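Local coordinates for putative calcium binding protein (Streptomyces coelicolor, PDB 3AKB) that binds calcium ions through EF-hand loops and probably takes part in calcium-mediated regulation in this bacterium, at residues G19-D22 / R23-S27; A55-Q58 / G59-I63; E75-V78 / T79-K83; G147-G150 / E151-V155. The protein carries 2 engineered substitutions. All blocks are in the same frame, centred on the assembly; numbering follows the deposited sequence. Where two conformers were deposited one is given.

Contact 1. Residues G19-D22 / R23-S27. With CA (calcium ion), chain H; CA (calcium ion), chain E.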
loop_
_atom_site.group_PDB
_atom_site.type_symbol
_atom_site.label_atom_id
_atom_site.label_comp_id
_atom_site.label_asym_id
_atom_site.label_seq_id
_atom_site.Cartn_x
_atom_site.Cartn_y
_atom_site.Cartn_z
ATOM N N GLY A 19 -13.669 -9.943 1.538
ATOM C CA GLY A 19 -13.363 -10.704 2.758
ATOM C C GLY A 19 -12.140 -11.587 2.740
ATOM O O GLY A 19 -11.796 -12.233 3.738
ATOM N N HIS A 20 -11.457 -11.633 1.593
ATOM C CA HIS A 20 -10.181 -12.310 1.547
ATOM C C HIS A 20 -9.265 -11.547 0.616
ATOM O O HIS A 20 -9.740 -10.882 -0.296
ATOM C CB HIS A 20 -10.343 -13.785 1.116
ATOM C CG HIS A 20 -10.839 -13.979 -0.286
ATOM N ND1 HIS A 20 -12.152 -14.289 -0.575
ATOM C CD2 HIS A 20 -10.181 -13.980 -1.471
ATOM C CE1 HIS A 20 -12.294 -14.421 -1.886
ATOM N NE2 HIS A 20 -11.106 -14.263 -2.450
ATOM N N ILE A 21 -7.966 -11.645 0.862
ATOM C CA ILE A 21 -6.966 -10.938 0.058
ATOM C C ILE A 21 -6.440 -11.898 -1.013
ATOM O O ILE A 21 -6.001 -13.013 -0.676
ATOM C CB ILE A 21 -5.816 -10.429 0.938
ATOM C CG1 ILE A 21 -6.383 -9.542 2.065
ATOM C CG2 ILE A 21 -4.810 -9.644 0.089
ATOM C CD1 ILE A 21 -5.489 -9.405 3.276
ATOM N N ASP A 22 -6.517 -11.453 -2.275
ATOM C CA ASP A 22 -6.042 -12.163 -3.482
ATOM C C ASP A 22 -4.986 -11.322 -4.186
ATOM O O ASP A 22 -4.896 -10.109 -3.982
ATOM C CB ASP A 22 -7.151 -12.233 -4.567
ATOM C CG ASP A 22 -8.229 -13.219 -4.278
ATOM O OD1 ASP A 22 -7.990 -14.345 -3.772
ATOM O OD2 ASP A 22 -9.370 -12.832 -4.599
ATOM N N ARG A 23 -4.253 -11.954 -5.105
ATOM C CA ARG A 23 -3.362 -11.186 -5.967
ATOM C C ARG A 23 -4.172 -10.106 -6.682
ATOM O O ARG A 23 -3.675 -9.020 -6.896
ATOM C CB ARG A 23 -2.637 -12.067 -6.978
ATOM C CG ARG A 23 -1.531 -11.323 -7.712
ATOM C CD ARG A 23 -0.909 -12.191 -8.766
ATOM N NE ARG A 23 -1.767 -12.261 -9.937
ATOM C CZ ARG A 23 -1.375 -12.726 -11.115
ATOM N NH1 ARG A 23 -0.133 -13.198 -11.273
ATOM N NH2 ARG A 23 -2.246 -12.740 -12.109
ATOM N N SER A 24 -5.418 -10.413 -7.031
ATOM C CA SER A 24 -6.252 -9.477 -7.794
ATOM C C SER A 24 -6.576 -8.204 -7.007
ATOM O O SER A 24 -6.811 -7.143 -7.596
ATOM C CB SER A 24 -7.528 -10.117 -8.307
ATOM O OG SER A 24 -8.303 -10.576 -7.234
ATOM N N ASP A 25 -6.568 -8.270 -5.680
ATOM C CA ASP A 25 -6.762 -7.041 -4.889
ATOM C C ASP A 25 -5.635 -6.067 -5.178
ATOM O O ASP A 25 -5.860 -4.849 -5.332
ATOM C CB ASP A 25 -6.762 -7.360 -3.391
ATOM C CG ASP A 25 -8.090 -7.938 -2.874
ATOM O OD1 ASP A 25 -9.173 -7.319 -3.064
ATOM O OD2 ASP A 25 -8.039 -9.033 -2.251
ATOM N N PHE A 26 -4.420 -6.614 -5.251
ATOM C CA PHE A 26 -3.194 -5.826 -5.498
ATOM C C PHE A 26 -3.107 -5.332 -6.939
ATOM O O PHE A 26 -2.787 -4.163 -7.166
ATOM C CB PHE A 26 -1.966 -6.654 -5.125
ATOM C CG PHE A 26 -1.756 -6.786 -3.642
ATOM C CD1 PHE A 26 -0.888 -5.913 -2.975
ATOM C CD2 PHE A 26 -2.394 -7.798 -2.911
ATOM C CE1 PHE A 26 -0.680 -6.022 -1.609
ATOM C CE2 PHE A 26 -2.184 -7.891 -1.540
ATOM C CZ PHE A 26 -1.331 -6.996 -0.897
ATOM N N SER A 27 -3.386 -6.205 -7.910
ATOM C CA SER A 27 -3.375 -5.761 -9.295
ATOM C C SER A 27 -4.479 -4.741 -9.547
ATOM O O SER A 27 -4.276 -3.834 -10.329
ATOM C CB SER A 27 -3.449 -6.925 -10.279
ATOM O OG SER A 27 -4.651 -7.650 -10.133
HETATM CA CA CA H . -10.806 -14.410 -4.400
HETATM CA CA CA E . -10.432 -9.258 -1.864
HETATM O O HOH W 1 -8.843 -13.278 -7.643
HETATM O O HOH W 2 -10.438 -10.481 -3.882
#

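Contact 2. Residues A55-Q58 / G59-I63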
loop_
_atom_site.group_PDB
_atom_site.type_symbol
_atom_site.label_atom_id
_atom_site.label_comp_id
_atom_site.label_asym_id
_atom_site.label_seq_id
_atom_site.Cartn_x
_atom_site.Cartn_y
_atom_site.Cartn_z
ATOM N N ALA A 55 4.960 -8.331 -6.193
ATOM C CA ALA A 55 5.964 -8.666 -5.188
ATOM C C ALA A 55 5.428 -8.434 -3.768
ATOM O O ALA A 55 5.730 -9.206 -2.860
ATOM C CB ALA A 55 7.224 -7.852 -5.433
ATOM N N LEU A 56 4.632 -7.387 -3.595
ATOM C CA LEU A 56 4.056 -7.114 -2.273
ATOM C C LEU A 56 3.053 -8.206 -1.917
ATOM O O LEU A 56 3.023 -8.655 -0.779
ATOM C CB LEU A 56 3.423 -5.726 -2.218
ATOM C CG LEU A 56 2.796 -5.253 -0.898
ATOM C CD1 LEU A 56 3.700 -5.544 0.294
ATOM C CD2 LEU A 56 2.522 -3.765 -1.008
ATOM N N TRP A 57 2.213 -8.595 -2.876
ATOM C CA TRP A 57 1.331 -9.717 -2.678
ATOM C C TRP A 57 2.106 -10.949 -2.209
ATOM O O TRP A 57 1.701 -11.583 -1.236
ATOM C CB TRP A 57 0.570 -10.021 -3.984
ATOM C CG TRP A 57 0.100 -11.442 -4.036
ATOM C CD1 TRP A 57 0.561 -12.429 -4.873
ATOM C CD2 TRP A 57 -0.901 -12.054 -3.198
ATOM N NE1 TRP A 57 -0.109 -13.611 -4.627
ATOM C CE2 TRP A 57 -0.999 -13.412 -3.598
ATOM C CE3 TRP A 57 -1.727 -11.587 -2.156
ATOM C CZ2 TRP A 57 -1.903 -14.307 -2.999
ATOM C CZ3 TRP A 57 -2.611 -12.493 -1.548
ATOM C CH2 TRP A 57 -2.694 -13.833 -1.976
ATOM N N GLN A 58 3.195 -11.296 -2.898
ATOM C CA GLN A 58 3.972 -12.483 -2.498
ATOM C C GLN A 58 4.533 -12.317 -1.098
ATOM O O GLN A 58 4.590 -13.284 -0.340
ATOM C CB GLN A 58 5.103 -12.796 -3.469
ATOM C CG GLN A 58 4.624 -13.166 -4.871
ATOM C CD GLN A 58 3.723 -14.416 -4.970
ATOM O OE1 GLN A 58 3.147 -14.691 -6.035
ATOM N NE2 GLN A 58 3.580 -15.157 -3.873
ATOM N N GLY A 59 4.915 -11.096 -0.746
ATOM C CA GLY A 59 5.434 -10.843 0.605
ATOM C C GLY A 59 4.357 -11.080 1.644
ATOM O O GLY A 59 4.607 -11.673 2.695
ATOM N N LEU A 60 3.146 -10.607 1.366
ATOM C CA LEU A 60 2.076 -10.792 2.340
ATOM C C LEU A 60 1.625 -12.244 2.408
ATOM O O LEU A 60 1.418 -12.786 3.509
ATOM C CB LEU A 60 0.891 -9.858 2.047
ATOM C CG LEU A 60 -0.219 -9.847 3.097
ATOM C CD1 LEU A 60 0.292 -9.425 4.479
ATOM C CD2 LEU A 60 -1.384 -8.985 2.660
ATOM N N ALA A 61 1.446 -12.860 1.242
ATOM C CA ALA A 61 1.057 -14.266 1.169
ATOM C C ALA A 61 2.077 -15.136 1.912
ATOM O O ALA A 61 1.685 -16.083 2.610
ATOM C CB ALA A 61 0.911 -14.706 -0.296
ATOM N N GLY A 62 3.370 -14.811 1.783
ATOM C CA GLY A 62 4.434 -15.578 2.471
ATOM C C GLY A 62 4.281 -15.574 3.983
ATOM O O GLY A 62 4.576 -16.582 4.666
ATOM N N ILE A 63 3.806 -14.456 4.516
ATOM C CA ILE A 63 3.574 -14.300 5.953
ATOM C C ILE A 63 2.248 -14.917 6.410
ATOM O O ILE A 63 2.202 -15.576 7.453
ATOM C CB ILE A 63 3.613 -12.804 6.352
ATOM C CG1 ILE A 63 5.061 -12.298 6.300
ATOM C CG2 ILE A 63 2.961 -12.567 7.720
ATOM C CD1 ILE A 63 5.204 -10.799 5.962
#

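Contact 3. Residues E75-V78 / T79-K83. With CA (calcium ion), chain F.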
loop_
_atom_site.group_PDB
_atom_site.type_symbol
_atom_site.label_atom_id
_atom_site.label_comp_id
_atom_site.label_asym_id
_atom_site.label_seq_id
_atom_site.Cartn_x
_atom_site.Cartn_y
_atom_site.Cartn_z
ATOM N N GLU A 75 -9.468 -14.530 8.968
ATOM C CA GLU A 75 -8.918 -15.345 10.055
ATOM C C GLU A 75 -7.400 -15.510 9.974
ATOM O O GLU A 75 -6.699 -15.335 10.979
ATOM C CB GLU A 75 -9.628 -16.705 10.126
ATOM C CG GLU A 75 -9.524 -17.426 11.469
ATOM C CD GLU A 75 -10.238 -16.709 12.616
ATOM O OE1 GLU A 75 -10.901 -15.673 12.389
ATOM O OE2 GLU A 75 -10.128 -17.189 13.764
ATOM N N GLU A 76 -6.888 -15.821 8.780
ATOM C CA GLU A 76 -5.449 -15.924 8.545
ATOM C C GLU A 76 -4.707 -14.619 8.864
ATOM O O GLU A 76 -3.588 -14.626 9.415
ATOM C CB GLU A 76 -5.177 -16.332 7.091
ATOM C CG GLU A 76 -5.349 -17.821 6.850
ATOM C CD GLU A 76 -5.159 -18.215 5.389
ATOM O OE1 GLU A 76 -5.630 -17.488 4.506
ATOM O OE2 GLU A 76 -4.549 -19.260 5.123
ATOM N N PHE A 77 -5.328 -13.507 8.502
ATOM C CA PHE A 77 -4.732 -12.202 8.761
ATOM C C PHE A 77 -4.734 -11.867 10.248
ATOM O O PHE A 77 -3.711 -11.461 10.772
ATOM C CB PHE A 77 -5.448 -11.112 7.970
ATOM C CG PHE A 77 -4.760 -9.781 8.031
ATOM C CD1 PHE A 77 -3.686 -9.504 7.188
ATOM C CD2 PHE A 77 -5.174 -8.807 8.933
ATOM C CE1 PHE A 77 -3.028 -8.275 7.242
ATOM C CE2 PHE A 77 -4.523 -7.580 8.981
ATOM C CZ PHE A 77 -3.460 -7.312 8.144
ATOM N N VAL A 78 -5.882 -12.046 10.907
ATOM C CA VAL A 78 -6.049 -11.717 12.332
ATOM C C VAL A 78 -5.191 -12.644 13.196
ATOM O O VAL A 78 -4.377 -12.165 13.988
ATOM C CB VAL A 78 -7.549 -11.752 12.768
ATOM C CG1 VAL A 78 -7.695 -11.579 14.280
ATOM C CG2 VAL A 78 -8.354 -10.678 12.043
ATOM N N THR A 79 -5.351 -13.960 13.023
ATOM C CA THR A 79 -4.661 -14.969 13.871
ATOM C C THR A 79 -3.169 -15.169 13.551
ATOM O O THR A 79 -2.404 -15.666 14.389
ATOM C CB THR A 79 -5.370 -16.368 13.831
ATOM O OG1 THR A 79 -5.316 -16.889 12.493
ATOM C CG2 THR A 79 -6.844 -16.265 14.289
ATOM N N GLY A 80 -2.757 -14.796 12.344
ATOM C CA GLY A 80 -1.386 -15.036 11.896
ATOM C C GLY A 80 -0.607 -13.769 11.596
ATOM O O GLY A 80 0.392 -13.472 12.266
ATOM N N ALA A 81 -1.092 -13.009 10.612
ATOM C CA ALA A 81 -0.340 -11.903 10.026
ATOM C C ALA A 81 -0.054 -10.743 10.977
ATOM O O ALA A 81 1.025 -10.171 10.928
ATOM C CB ALA A 81 -1.030 -11.382 8.749
ATOM N N VAL A 82 -1.020 -10.393 11.817
ATOM C CA VAL A 82 -0.882 -9.227 12.702
ATOM C C VAL A 82 0.379 -9.271 13.569
ATOM O O VAL A 82 1.150 -8.305 13.574
ATOM C CB VAL A 82 -2.142 -9.002 13.569
ATOM C CG1 VAL A 82 -1.935 -7.847 14.575
ATOM C CG2 VAL A 82 -3.335 -8.738 12.687
ATOM N N LYS A 83 0.574 -10.370 14.304
ATOM C CA LYS A 83 1.757 -10.517 15.158
ATOM C C LYS A 83 3.037 -10.492 14.336
ATOM O O LYS A 83 3.975 -9.766 14.659
ATOM C CB LYS A 83 1.707 -11.797 16.006
ATOM C CG LYS A 83 3.067 -12.119 16.653
ATOM C CD LYS A 83 3.010 -13.223 17.703
ATOM C CE LYS A 83 4.411 -13.793 17.970
ATOM N NZ LYS A 83 4.960 -14.582 16.802
HETATM CA CA CA F . -5.266 -19.139 2.661
HETATM O O HOH W 3 -1.805 -12.364 14.644
HETATM O O HOH W 4 -7.667 -19.760 3.058
#

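Contact 4. Residues G147-G150 / E151-V155. With CA (calcium ion), chain I.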
loop_
_atom_site.group_PDB
_atom_site.type_symbol
_atom_site.label_atom_id
_atom_site.label_comp_id
_atom_site.label_asym_id
_atom_site.label_seq_id
_atom_site.Cartn_x
_atom_site.Cartn_y
_atom_site.Cartn_z
ATOM N N GLY A 147 6.443 20.150 1.281
ATOM C CA GLY A 147 5.331 20.042 0.317
ATOM C C GLY A 147 5.464 18.838 -0.597
ATOM O O GLY A 147 4.611 18.598 -1.456
ATOM N N LYS A 148 6.540 18.087 -0.404
ATOM C CA LYS A 148 6.819 16.925 -1.226
ATOM C C LYS A 148 6.829 15.690 -0.345
ATOM O O LYS A 148 7.253 15.756 0.801
ATOM C CB LYS A 148 8.168 17.080 -1.921
ATOM C CG LYS A 148 8.175 18.182 -2.988
ATOM C CD LYS A 148 9.013 19.380 -2.615
ATOM C CE LYS A 148 9.138 20.332 -3.813
ATOM N NZ LYS A 148 9.666 21.675 -3.431
ATOM N N VAL A 149 6.373 14.565 -0.884
ATOM C CA VAL A 149 6.333 13.339 -0.114
ATOM C C VAL A 149 7.259 12.345 -0.799
ATOM O O VAL A 149 7.063 12.018 -1.965
ATOM C CB VAL A 149 4.877 12.791 -0.057
ATOM C CG1 VAL A 149 4.835 11.414 0.587
ATOM C CG2 VAL A 149 3.977 13.768 0.683
ATOM N N GLY A 150 8.297 11.897 -0.091
ATOM C CA GLY A 150 9.295 11.040 -0.748
ATOM C C GLY A 150 9.384 9.641 -0.181
ATOM O O GLY A 150 8.689 9.282 0.779
ATOM N N GLU A 151 10.269 8.854 -0.764
ATOM C CA GLU A 151 10.388 7.456 -0.364
ATOM C C GLU A 151 10.809 7.316 1.096
ATOM O O GLU A 151 10.355 6.395 1.781
ATOM C CB GLU A 151 11.390 6.739 -1.275
ATOM C CG GLU A 151 11.458 5.193 -1.088
ATOM C CD GLU A 151 12.110 4.508 -2.271
ATOM O OE1 GLU A 151 12.050 5.057 -3.376
ATOM O OE2 GLU A 151 12.692 3.431 -2.093
ATOM N N THR A 152 11.673 8.218 1.578
ATOM C CA THR A 152 12.150 8.135 2.969
ATOM C C THR A 152 11.046 8.498 3.959
ATOM O O THR A 152 11.155 8.215 5.165
ATOM C CB THR A 152 13.422 8.981 3.208
ATOM O OG1 THR A 152 13.130 10.348 2.926
ATOM C CG2 THR A 152 14.554 8.505 2.311
ATOM N N GLU A 153 9.977 9.110 3.457
ATOM C CA GLU A 153 8.789 9.384 4.277
ATOM C C GLU A 153 7.797 8.225 4.205
ATOM O O GLU A 153 7.316 7.757 5.243
ATOM C CB GLU A 153 8.145 10.732 3.895
ATOM C CG GLU A 153 9.035 11.941 4.331
ATOM C CD GLU A 153 8.669 13.284 3.722
ATOM O OE1 GLU A 153 8.170 13.321 2.586
ATOM O OE2 GLU A 153 8.904 14.353 4.363
ATOM N N ILE A 154 7.510 7.727 2.999
ATOM C CA ILE A 154 6.475 6.700 2.877
ATOM C C ILE A 154 6.874 5.299 3.335
ATOM O O ILE A 154 6.024 4.564 3.828
ATOM C CB ILE A 154 5.796 6.674 1.484
ATOM C CG1 ILE A 154 6.725 6.177 0.368
ATOM C CG2 ILE A 154 5.251 8.045 1.121
ATOM C CD1 ILE A 154 5.976 5.961 -0.956
ATOM N N VAL A 155 8.134 4.908 3.170
ATOM C CA VAL A 155 8.464 3.539 3.545
ATOM C C VAL A 155 8.336 3.301 5.059
ATOM O O VAL A 155 7.652 2.367 5.465
ATOM C CB VAL A 155 9.800 3.035 2.926
ATOM C CG1 VAL A 155 10.113 1.610 3.374
ATOM C CG2 VAL A 155 9.706 3.085 1.401
HETATM CA CA CA I . 8.581 15.994 2.591
HETATM O O HOH W 5 10.558 15.540 1.593
#

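Contact 1. Residues G19-D22 / R23-S27
D22 and D25 meet where an EF-hand calcium loop passes into helix 23-37. The D25 carboxylate grips one calcium ion with both oxygens, OD2 at 2.4 Å from the metal. The carbonyl O of H20 binds the same ion, as does a water. D14, D16 and N18 complete the site. D25 OD2 also accepts the backbone N-H of D22, N to OD2 2.9 Å. The bond is nearly straight, 163° at the hydrogen, and arrives on the anti side, tilted 21° from the carboxylate plane. One oxygen thus ties the metal to the loop backbone. D25 N returns a bond to D22 O at 3.0 Å, from above the carbonyl plane.

A second calcium ion lies beside the loop. H20 NE2 binds it at 2.0 Å and D22 OD2 at 2.1 Å, both short for calcium. The imidazole reaches it because CG of H20 sits between the backbone N and carbonyl carbon (chi1 65°). D22 OD2 also takes a bond from the water that binds the first ion, so the two sites are linked. Another water connects S24 OG with D22 OD2, the latter weakly.

Behind the loop, I21 CG2 touches F26 CE2 at 3.6 Å, at the ring edge. I21 pairs with I72 in the short antiparallel sheet and packs on F10 and F13 of helix 2-13. F26 leans on L56 and W57 of helix 44-64.

Contact 2. Residues A55-Q58 / G59-I63
W57 has CG roughly opposite its backbone N across the CA-CB bond (chi1 156°). With chi2 at -111°, the indole leans forward along the helix, over the next turn. Its six-membered ring comes to lie over the methyl of A61, four residues on. A61 CB is 4.0 Å from the centroid of that ring and only 12° off the ring normal. This is a CH-pi contact on the face of the ring. A61 CB is nearest W57 CZ2, at 3.9 Å. It sits toward the rim of the indole.

The backbone beneath is regular. A61 N gives W57 O a hydrogen bond of 2.8 Å, almost straight. The same residue pair is therefore joined twice, once through the peptide groups and once through the side chains. L60 N bonds to L56 O at 2.9 Å, and G59 and G62 bond in the same i to i+4 pattern to A55 and Q58. L60 CB lies 3.7 Å from L56 O.

L56 and L60 face the core, where both meet F92 and L60 also meets F26. W57 packs on R23 and I72. These are i to i+4 contacts along an alpha-helix, here helix 44-64. It is the helix that leads into the EF-hand calcium loop starting at D65.

Contact 3. Residues E75-V78 / T79-K83
F77 packs against A81 and V82 on the buried side of helix 74-87. F77 CD1 lies 3.6 Å from A81 CB, and F77 CE2 is 4.1 Å from V82 CG2. Both methyl groups approach the ring obliquely, and the F77 and V82 side chains cross at about a right angle. Helix 2-13 borders this region: R9 touches F77, and I6 touches V78 and V82.

The other side is exposed and more polar. E75 O accepts two bonds from T79, from N at 2.8 Å and from OG1 at 2.6 Å. The hydroxyl comes from above the carbonyl plane. With chi1 at 63° the T79 hydroxyl is folded back toward the preceding turn. E75 OE2 approaches T79 CG2 at 3.5 Å. A water bridges V78 O and K83 N.

At 79-81 the helix widens in a pi-type turn. A81 N bonds to E76 O at 3.2 Å, and V82 N to F77 O at 3.1 Å, five residues back.

E76 leaves the helix away from T79-K83 and binds calcium with both carboxylate oxygens, beside D65, D67, D69 and R71 O. T73 N donates to E76 OE1. Metal and N-H together probably keep this glutamate ionised and its carboxylate fixed.

Contact 4. Residues G147-G150 / E151-V155
E153 reaches back over G150 toward a calcium ion, closing an EF-hand loop at the start of helix 151-161. Its chain is extended beyond CG, and CG lies beside the backbone N (chi1 -70°). This carries the carboxylate back to the loop. Both oxygens bind the metal, with E153 OE2 at 2.4 Å. The carbonyl O of K148 binds the same ion at 2.2 Å, and a water, D142, D144 and D146 complete the site.

E153 OE1 has a second task. It accepts the N-H of G150 at 3.0 Å, on the anti side and 22° out of the carboxylate plane. The N-H and the metal together limit rotation of the carboxylate. G150 is the N-cap residue. Its carbonyl O takes two bonds: I154 N comes nearly end-on to the carbonyl, and E153 N from above its plane.

The carboxylate of E151 forms a salt bridge with R97 of helix 89-107. V149 packs on V117 and T120, and its backbone bonds to V115 of the neighbouring loop. The V149 and I154 side chains cross at about a right angle. Their methyl groups meet tightly, V149 CG1 lying 3.4 Å from I154 CG2.

How the contacts relate
The contacts follow one another along the chain in numbered order. Contacts 1, 3 and 4 lie where calcium loops enter helices 23-37, 74-87 and 151-161. Contact 2 lies in helix 44-64, just before the loop that ends near contact 3. Contacts 1 and 2 have centres 11 Å apart and touch: W57 CZ3 is 3.5 Å from I21 O. Contacts 2 and 3, 14 Å apart, meet where I63 CG2 approaches A81 CA. The sheet of strands 20-21 and 72-73 couples the first two loops, consistent with their acting as a pair, as EF-hands generally do. Contact 4 lies across the chain's centre, its centre 23 to 28 Å from the others. Helix 89-107 packs against contacts 2 and 4, connecting both sides.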